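Acyl-homoserine-lactone synthase (Mesorhizobium sp. ORS 3359, PDB 6WNS) catalyses the synthesis of acyl-homoserine lactone quorum-sensing signals, taking the acyl chain from a coenzyme A thioester. Local coordinates at residues R21-R26 and A49-H54; R34-V39 and E84-L89; K66-S71 and S119-F124. One frame throughout, in Å; residues are numbered along the deposited sequence.

Contact 1: R21-R26 and A49-H54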
# COMPACT_ATOMS: atom_id res chain seq x y z
N ARG A 21 -11.02 6.27 12.16
CA ARG A 21 -10.73 7.43 11.28
C ARG A 21 -10.26 6.92 9.92
O ARG A 21 -10.65 7.49 8.93
CB ARG A 21 -9.71 8.37 11.95
CG ARG A 21 -10.32 9.11 13.15
CD ARG A 21 -9.51 10.31 13.59
NE ARG A 21 -8.10 10.02 13.77
CZ ARG A 21 -7.55 9.54 14.89
NH1 ARG A 21 -8.31 9.27 15.95
NH2 ARG A 21 -6.24 9.35 14.92
N TYR A 22 -9.44 5.87 9.90
CA TYR A 22 -8.87 5.31 8.67
C TYR A 22 -10.04 4.87 7.74
O TYR A 22 -10.02 5.21 6.55
CB TYR A 22 -7.94 4.15 9.03
CG TYR A 22 -7.55 3.31 7.86
CD1 TYR A 22 -6.72 3.82 6.87
CD2 TYR A 22 -8.04 2.01 7.68
CE1 TYR A 22 -6.43 3.11 5.72
CE2 TYR A 22 -7.66 1.25 6.57
CZ TYR A 22 -6.80 1.77 5.62
OH TYR A 22 -6.48 1.02 4.52
N PHE A 23 -11.03 4.13 8.26
CA PHE A 23 -12.16 3.65 7.42
C PHE A 23 -13.06 4.82 6.95
O PHE A 23 -13.67 4.78 5.86
CB PHE A 23 -12.91 2.55 8.11
CG PHE A 23 -12.13 1.26 8.03
CD1 PHE A 23 -11.55 0.71 9.16
CD2 PHE A 23 -11.98 0.61 6.83
CE1 PHE A 23 -10.80 -0.47 9.09
CE2 PHE A 23 -11.25 -0.57 6.76
CZ PHE A 23 -10.63 -1.09 7.88
N ARG A 24 -13.11 5.88 7.72
CA ARG A 24 -13.86 7.12 7.33
C ARG A 24 -13.11 7.82 6.22
O ARG A 24 -13.74 8.31 5.28
CB ARG A 24 -14.05 8.04 8.55
CG ARG A 24 -14.94 7.42 9.63
CD ARG A 24 -15.65 8.41 10.57
NE ARG A 24 -15.88 7.97 11.95
CZ ARG A 24 -16.09 6.72 12.41
NH1 ARG A 24 -16.10 5.67 11.59
NH2 ARG A 24 -16.27 6.51 13.72
N ILE A 25 -11.78 7.91 6.35
CA ILE A 25 -10.89 8.49 5.33
C ILE A 25 -11.05 7.74 4.00
O ILE A 25 -11.12 8.39 2.92
CB ILE A 25 -9.45 8.53 5.86
CG1 ILE A 25 -9.32 9.63 6.91
CG2 ILE A 25 -8.50 8.73 4.72
CD1 ILE A 25 -7.96 9.64 7.62
N ARG A 26 -11.11 6.43 4.04
CA ARG A 26 -11.35 5.63 2.80
C ARG A 26 -12.67 5.99 2.14
O ARG A 26 -12.78 6.02 0.87
CB ARG A 26 -11.23 4.15 3.20
CG ARG A 26 -9.75 3.83 3.33
CD ARG A 26 -9.44 2.44 3.66
NE ARG A 26 -10.10 1.51 2.73
CZ ARG A 26 -10.02 0.20 2.89
NH1 ARG A 26 -9.12 -0.30 3.71
NH2 ARG A 26 -10.82 -0.60 2.23
N ALA A 49 -13.42 -6.75 0.70
CA ALA A 49 -13.31 -8.16 1.14
C ALA A 49 -11.97 -8.43 1.81
O ALA A 49 -11.84 -9.47 2.46
CB ALA A 49 -13.51 -9.03 -0.09
N PHE A 50 -10.98 -7.58 1.61
CA PHE A 50 -9.60 -7.83 2.08
C PHE A 50 -9.33 -7.17 3.41
O PHE A 50 -8.25 -7.42 4.02
CB PHE A 50 -8.59 -7.40 1.03
CG PHE A 50 -8.94 -7.99 -0.32
CD1 PHE A 50 -9.02 -9.37 -0.52
CD2 PHE A 50 -9.19 -7.16 -1.40
CE1 PHE A 50 -9.36 -9.89 -1.78
CE2 PHE A 50 -9.57 -7.68 -2.63
CZ PHE A 50 -9.59 -9.05 -2.83
N ASP A 51 -10.30 -6.42 3.93
CA ASP A 51 -10.17 -5.84 5.27
C ASP A 51 -10.66 -6.88 6.27
O ASP A 51 -11.84 -6.81 6.66
CB ASP A 51 -10.96 -4.51 5.34
CG ASP A 51 -10.42 -3.42 4.47
OD1 ASP A 51 -11.10 -3.02 3.50
OD2 ASP A 51 -9.22 -3.07 4.69
N ASN A 52 -9.81 -7.81 6.71
CA ASN A 52 -10.14 -8.84 7.71
C ASN A 52 -8.92 -9.00 8.61
O ASN A 52 -7.99 -8.18 8.53
CB ASN A 52 -10.62 -10.12 7.02
CG ASN A 52 -9.53 -10.80 6.21
OD1 ASN A 52 -8.34 -10.47 6.36
ND2 ASN A 52 -9.93 -11.84 5.46
N GLU A 53 -8.90 -10.06 9.37
CA GLU A 53 -7.90 -10.35 10.41
C GLU A 53 -6.52 -10.56 9.78
O GLU A 53 -5.55 -10.47 10.54
CB GLU A 53 -8.29 -11.57 11.26
CG GLU A 53 -8.29 -12.87 10.50
CD GLU A 53 -9.60 -13.26 9.84
OE1 GLU A 53 -10.46 -12.34 9.48
OE2 GLU A 53 -9.81 -14.51 9.72
N HIS A 54 -6.42 -10.77 8.46
CA HIS A 54 -5.12 -10.99 7.78
C HIS A 54 -4.51 -9.72 7.23
O HIS A 54 -3.31 -9.72 6.89
CB HIS A 54 -5.28 -12.00 6.65
CG HIS A 54 -5.68 -13.35 7.12
ND1 HIS A 54 -4.84 -14.12 7.88
CD2 HIS A 54 -6.85 -14.02 7.00
CE1 HIS A 54 -5.48 -15.21 8.24
NE2 HIS A 54 -6.71 -15.18 7.69

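Contact 2: R34-V39 and E84-L89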
# COMPACT_ATOMS: atom_id res chain seq x y z
N ARG A 34 -15.58 8.49 -6.24
CA ARG A 34 -16.20 7.48 -7.14
C ARG A 34 -15.11 6.78 -7.94
O ARG A 34 -15.21 6.68 -9.18
CB ARG A 34 -17.28 8.14 -7.99
CG ARG A 34 -18.49 8.56 -7.16
CD ARG A 34 -19.70 8.75 -8.02
NE ARG A 34 -19.45 9.69 -9.10
CZ ARG A 34 -19.72 11.01 -9.07
NH1 ARG A 34 -20.20 11.58 -7.98
NH2 ARG A 34 -19.49 11.76 -10.15
N ARG A 35 -14.12 6.25 -7.23
CA ARG A 35 -13.08 5.39 -7.84
C ARG A 35 -13.70 4.04 -8.25
O ARG A 35 -14.71 3.61 -7.66
CB ARG A 35 -11.91 5.25 -6.85
CG ARG A 35 -11.31 6.61 -6.50
CD ARG A 35 -9.83 6.43 -6.27
NE ARG A 35 -9.19 7.64 -5.75
CZ ARG A 35 -8.00 7.65 -5.18
NH1 ARG A 35 -7.33 6.53 -5.05
NH2 ARG A 35 -7.49 8.78 -4.72
N TRP A 36 -13.12 3.46 -9.31
CA TRP A 36 -13.51 2.17 -9.92
C TRP A 36 -13.75 1.14 -8.79
O TRP A 36 -12.87 0.97 -7.90
CB TRP A 36 -12.43 1.74 -10.92
CG TRP A 36 -12.85 0.66 -11.89
CD1 TRP A 36 -13.51 0.84 -13.06
CD2 TRP A 36 -12.61 -0.76 -11.78
NE1 TRP A 36 -13.71 -0.36 -13.69
CE2 TRP A 36 -13.18 -1.36 -12.93
CE3 TRP A 36 -12.00 -1.59 -10.83
CZ2 TRP A 36 -13.15 -2.74 -13.16
CZ3 TRP A 36 -11.97 -2.95 -11.05
CH2 TRP A 36 -12.54 -3.52 -12.20
N ARG A 37 -14.94 0.54 -8.80
CA ARG A 37 -15.41 -0.60 -7.97
C ARG A 37 -15.51 -0.23 -6.47
O ARG A 37 -15.71 -1.18 -5.65
CB ARG A 37 -14.50 -1.82 -8.22
CG ARG A 37 -14.89 -2.67 -9.43
CD ARG A 37 -14.14 -4.02 -9.48
NE ARG A 37 -14.40 -4.92 -8.34
CZ ARG A 37 -13.67 -5.01 -7.21
NH1 ARG A 37 -12.58 -4.27 -7.02
NH2 ARG A 37 -14.04 -5.84 -6.25
N ALA A 38 -15.44 1.05 -6.06
CA ALA A 38 -15.60 1.35 -4.59
C ALA A 38 -17.07 1.12 -4.24
O ALA A 38 -17.89 1.64 -4.94
CB ALA A 38 -15.23 2.77 -4.31
N VAL A 39 -17.40 0.44 -3.15
CA VAL A 39 -18.82 0.14 -2.85
C VAL A 39 -19.32 1.19 -1.84
O VAL A 39 -18.67 1.36 -0.82
CB VAL A 39 -18.93 -1.27 -2.25
CG1 VAL A 39 -20.33 -1.56 -1.74
CG2 VAL A 39 -18.46 -2.30 -3.35
N GLU A 84 -8.04 -12.34 -6.85
CA GLU A 84 -9.52 -12.48 -6.98
C GLU A 84 -10.07 -11.63 -8.13
O GLU A 84 -11.14 -11.97 -8.59
CB GLU A 84 -10.14 -12.07 -5.67
CG GLU A 84 -9.69 -12.95 -4.53
CD GLU A 84 -9.71 -14.47 -4.75
OE1 GLU A 84 -10.79 -15.05 -4.85
OE2 GLU A 84 -8.62 -15.05 -4.82
N VAL A 85 -9.43 -10.51 -8.47
CA VAL A 85 -9.98 -9.53 -9.44
C VAL A 85 -9.10 -9.43 -10.67
O VAL A 85 -9.63 -9.47 -11.80
CB VAL A 85 -10.19 -8.14 -8.77
CG1 VAL A 85 -10.86 -7.16 -9.72
CG2 VAL A 85 -10.97 -8.30 -7.52
N PHE A 86 -7.79 -9.34 -10.51
CA PHE A 86 -6.93 -9.10 -11.68
C PHE A 86 -5.94 -10.25 -11.93
O PHE A 86 -4.87 -9.96 -12.37
CB PHE A 86 -6.17 -7.81 -11.48
CG PHE A 86 -7.09 -6.62 -11.48
CD1 PHE A 86 -7.76 -6.28 -12.64
CD2 PHE A 86 -7.34 -5.90 -10.30
CE1 PHE A 86 -8.61 -5.18 -12.67
CE2 PHE A 86 -8.18 -4.81 -10.36
CZ PHE A 86 -8.83 -4.46 -11.53
N PRO A 87 -6.29 -11.54 -11.82
CA PRO A 87 -5.31 -12.60 -12.09
C PRO A 87 -4.80 -12.58 -13.54
O PRO A 87 -3.67 -13.02 -13.83
CB PRO A 87 -6.11 -13.87 -11.78
CG PRO A 87 -7.56 -13.47 -11.96
CD PRO A 87 -7.62 -12.05 -11.42
N ILE A 88 -5.61 -12.02 -14.44
CA ILE A 88 -5.21 -11.89 -15.86
C ILE A 88 -3.94 -11.04 -16.00
O ILE A 88 -3.16 -11.33 -16.92
CB ILE A 88 -6.34 -11.43 -16.79
CG1 ILE A 88 -5.92 -11.67 -18.24
CG2 ILE A 88 -6.75 -9.97 -16.54
CD1 ILE A 88 -7.06 -11.75 -19.20
N LEU A 89 -3.66 -10.11 -15.08
CA LEU A 89 -2.46 -9.23 -15.16
C LEU A 89 -1.18 -10.01 -14.88
O LEU A 89 -0.08 -9.49 -15.19
CB LEU A 89 -2.58 -8.09 -14.15
CG LEU A 89 -3.71 -7.08 -14.44
CD1 LEU A 89 -3.84 -6.10 -13.31
CD2 LEU A 89 -3.48 -6.33 -15.75

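Contact 3: K66-S71 and S119-F124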
# COMPACT_ATOMS: atom_id res chain seq x y z
N LYS A 66 -3.06 12.46 13.62
CA LYS A 66 -3.85 12.63 12.37
C LYS A 66 -3.26 11.72 11.27
O LYS A 66 -2.03 11.62 11.13
CB LYS A 66 -3.84 14.11 11.99
CG LYS A 66 -4.95 14.60 11.06
CD LYS A 66 -4.50 15.80 10.23
CE LYS A 66 -5.60 16.79 9.93
NZ LYS A 66 -5.99 17.59 11.12
N ILE A 67 -4.11 11.01 10.51
CA ILE A 67 -3.61 10.15 9.40
C ILE A 67 -3.23 11.05 8.21
O ILE A 67 -4.10 11.78 7.73
CB ILE A 67 -4.66 9.10 9.01
CG1 ILE A 67 -4.82 8.01 10.06
CG2 ILE A 67 -4.25 8.50 7.69
CD1 ILE A 67 -6.25 7.45 10.16
N VAL A 68 -1.99 10.97 7.70
CA VAL A 68 -1.54 11.81 6.57
C VAL A 68 -1.23 10.96 5.33
O VAL A 68 -1.09 11.54 4.18
CB VAL A 68 -0.37 12.70 7.03
CG1 VAL A 68 -0.82 13.56 8.20
CG2 VAL A 68 0.88 11.90 7.39
N GLY A 69 -1.18 9.64 5.50
CA GLY A 69 -1.08 8.74 4.33
C GLY A 69 -1.00 7.30 4.75
O GLY A 69 -1.00 7.01 5.97
N GLY A 70 -0.95 6.38 3.79
CA GLY A 70 -0.82 4.99 4.22
C GLY A 70 -0.87 3.99 3.12
O GLY A 70 -0.74 4.38 1.95
N SER A 71 -0.99 2.71 3.53
CA SER A 71 -1.05 1.57 2.60
C SER A 71 -1.52 0.35 3.36
O SER A 71 -1.58 0.40 4.59
CB SER A 71 0.27 1.39 1.88
OG SER A 71 1.29 1.97 2.62
N SER A 119 5.33 18.30 0.95
CA SER A 119 5.68 17.39 2.07
C SER A 119 6.24 16.06 1.56
O SER A 119 5.70 15.45 0.63
CB SER A 119 4.48 17.09 2.97
OG SER A 119 4.90 16.52 4.21
N PRO A 120 7.27 15.51 2.22
CA PRO A 120 7.70 14.18 1.83
C PRO A 120 6.74 13.10 2.34
O PRO A 120 7.18 11.99 2.33
CB PRO A 120 9.12 14.09 2.42
CG PRO A 120 9.17 15.11 3.56
CD PRO A 120 8.02 16.07 3.35
N VAL A 121 5.49 13.41 2.75
CA VAL A 121 4.59 12.38 3.36
C VAL A 121 4.64 11.15 2.46
O VAL A 121 4.67 10.04 2.97
CB VAL A 121 3.12 12.84 3.50
CG1 VAL A 121 2.24 11.65 3.83
CG2 VAL A 121 2.92 13.97 4.51
N ALA A 122 4.60 11.35 1.15
CA ALA A 122 4.64 10.23 0.20
C ALA A 122 5.91 9.43 0.52
O ALA A 122 5.82 8.23 0.72
CB ALA A 122 4.59 10.69 -1.23
N GLY A 123 7.05 10.11 0.54
CA GLY A 123 8.35 9.50 0.91
C GLY A 123 8.23 8.59 2.16
O GLY A 123 8.61 7.32 2.09
N PHE A 124 7.71 9.25 3.25
CA PHE A 124 7.52 8.64 4.61
C PHE A 124 6.71 7.36 4.47
O PHE A 124 7.05 6.35 5.12
CB PHE A 124 6.78 9.57 5.58
CG PHE A 124 7.67 10.49 6.37
CD1 PHE A 124 8.03 10.17 7.67
CD2 PHE A 124 8.09 11.69 5.84
CE1 PHE A 124 8.83 11.02 8.41
CE2 PHE A 124 8.91 12.54 6.57
CZ PHE A 124 9.28 12.20 7.86

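Contact 1: R21-R26 and A49-H54
R26 of helix 16-31 and D51 of the loop before strand 56-60 form a two-armed salt bridge. The arginine starts with CB directed at the loop. Its CG lies over one face of the Y22 ring, near the rim and 4.1 Å from the ring plane. The chain bends at the CG-CD bond (chi3 53°), and NE then pairs with E46. At the tip, NH1 donates to D51 OD2 at 2.9 Å and NH2 to D51 OD1 at 2.7 Å. This is an end-on grip, one oxygen to each nitrogen. Both oxygens are met on their syn sides but from out of the carboxylate plane, with the guanidinium turned 43° against it. R26 NH1 also donates to Y22 OH at 3.1 Å, one helical turn back, which helps fix the rotation of the guanidinium.

The chain has the mixed sheet of the acetyltransferase clan, and this cluster ties its first long helix to the loop leading into strand 56-60. In LuxI-type synthases a similar charged network borders the active-site cleft, and probably does so here. D51 has further partners: OD2 meets R72 and Y57, and OD1 accepts from the backbone of D48. A leucine at R26 would probably leave D51 without one of its two arginine mates and Y22 OH without this donor.

F23 CE2 comes 3.7 Å from D51 CG, which sits at the ring edge, with ring and carboxylate planes 88° apart. F23 CD2 lies over the rim of one guanidinium face of R26, while Y22 CD2 covers the centre of one F23 face.

Contact 2: R34-V39 and E84-L89
W36 has its CG anti to the backbone N (chi1 -164°), which sends the indole out toward the loop that holds F86. On F86 the CG stands beside the backbone N instead (chi1 -66°), and the ring swings nearer although its CB does not aim at the other loop. The two side chains come from opposite directions. W36 CZ3 meets F86 CZ at 3.5 Å, and W36 CH2 follows at 3.9 Å from the same F86 CZ. The rings meet obliquely, their planes 33° apart, and the centroids of the six-membered indole ring and the F86 ring are separated by 5.7 Å. The touch is between apolar ring carbons.

R37 adds a second touch. Its chain bends near the end, and the guanidinium turns one face to V85. V85 CG2 lies over that face, toward the rim, with R37 NH2 its nearest atom at 4.1 Å. No hydrogen bond joins 34-39 to 84-89. Each loop also packs within itself. R37 CG rests 3.3 Å above the plane of the W36 ring, and V85 CG1 rests 3.6 Å above the plane of the F86 ring. F86 further touches I174 and V144 of the central sheet, which places this edge of the contact against the strands. W36 and R37 are both exposed.

Helix 16-31 ends in a Schellman motif with R34 as the C-prime residue. A type II beta turn follows from R35 to A38, closed by A38 N to R35 O at 3.1 Å. W36 and R37 are its two central residues, so this surface contact rests the type II turn that follows the Schellman end of helix 16-31 on the loop after helix 81-84.

Contact 3: K66-S71 and S119-F124
V68 and V121 meet at an oblique angle, methyl group against methyl group. V68 CG2 touches V121 CG1 at 3.8 Å and V121 CG2 at 4.1 Å, so one methyl of V68 faces both branches of its partner. Both side chains point across the contact. V121 has CG1 anti to its backbone N (chi1 168°), which turns this branch toward the strand. The same CG1 also lies 3.4 Å from V68 O, so it meets the backbone of V68 as well as its side chain. It reaches on to G69 N at 4.3 Å. A side chain at G69 would point at V121, and its CB would come within about 3.3 Å of V121 CG1. The bare glycine backbone lets the valine come this close.

V68 and G69 form a classic beta bulge opposite A60, at the start of strand 69-75. The bulge lies next to the N-terminal end of helix 121-135. That helix belongs to a beta-alpha-beta crossover between the parallel neighbours 100-108 and 140-146. In acetyltransferases of this clan the start of the equivalent helix commonly receives the pyrophosphate of coenzyme A, and a similar use is possible here.

P120 stands at the N-cap, and F124 N donates to P120 O at 2.9 Å. P120 O also lies at the edge of the F124 ring, in its plane. A CB on G123 would clash with this oxygen, so the first turn is tight at that residue. V121 N makes a weak bond to S119 OG at 3.5 Å, and S119 is poorly ordered. V121 and A122 also pack on V108 of strand 100-108.

How the contacts relate
Contact 1 and contact 3 are partly buried, while contact 2 lies on the surface. Their chemistry follows: a salt bridge with several second partners in contact 1, valine packing against a glycine-bearing bulge in contact 3, and aromatic and aliphatic touches without hydrogen bonds in contact 2. Contacts 1 and 3 meet through I67, which packs on R21, Y22 and I25 of helix 16-31. Contacts 1 and 2 meet where F50 touches E84, and both use the region from helix 16-31 to strand 56-60. Contacts 2 and 3 do not touch. Their nearest atoms are about 10 Å apart, and they lie on opposite sides of the chain's centre.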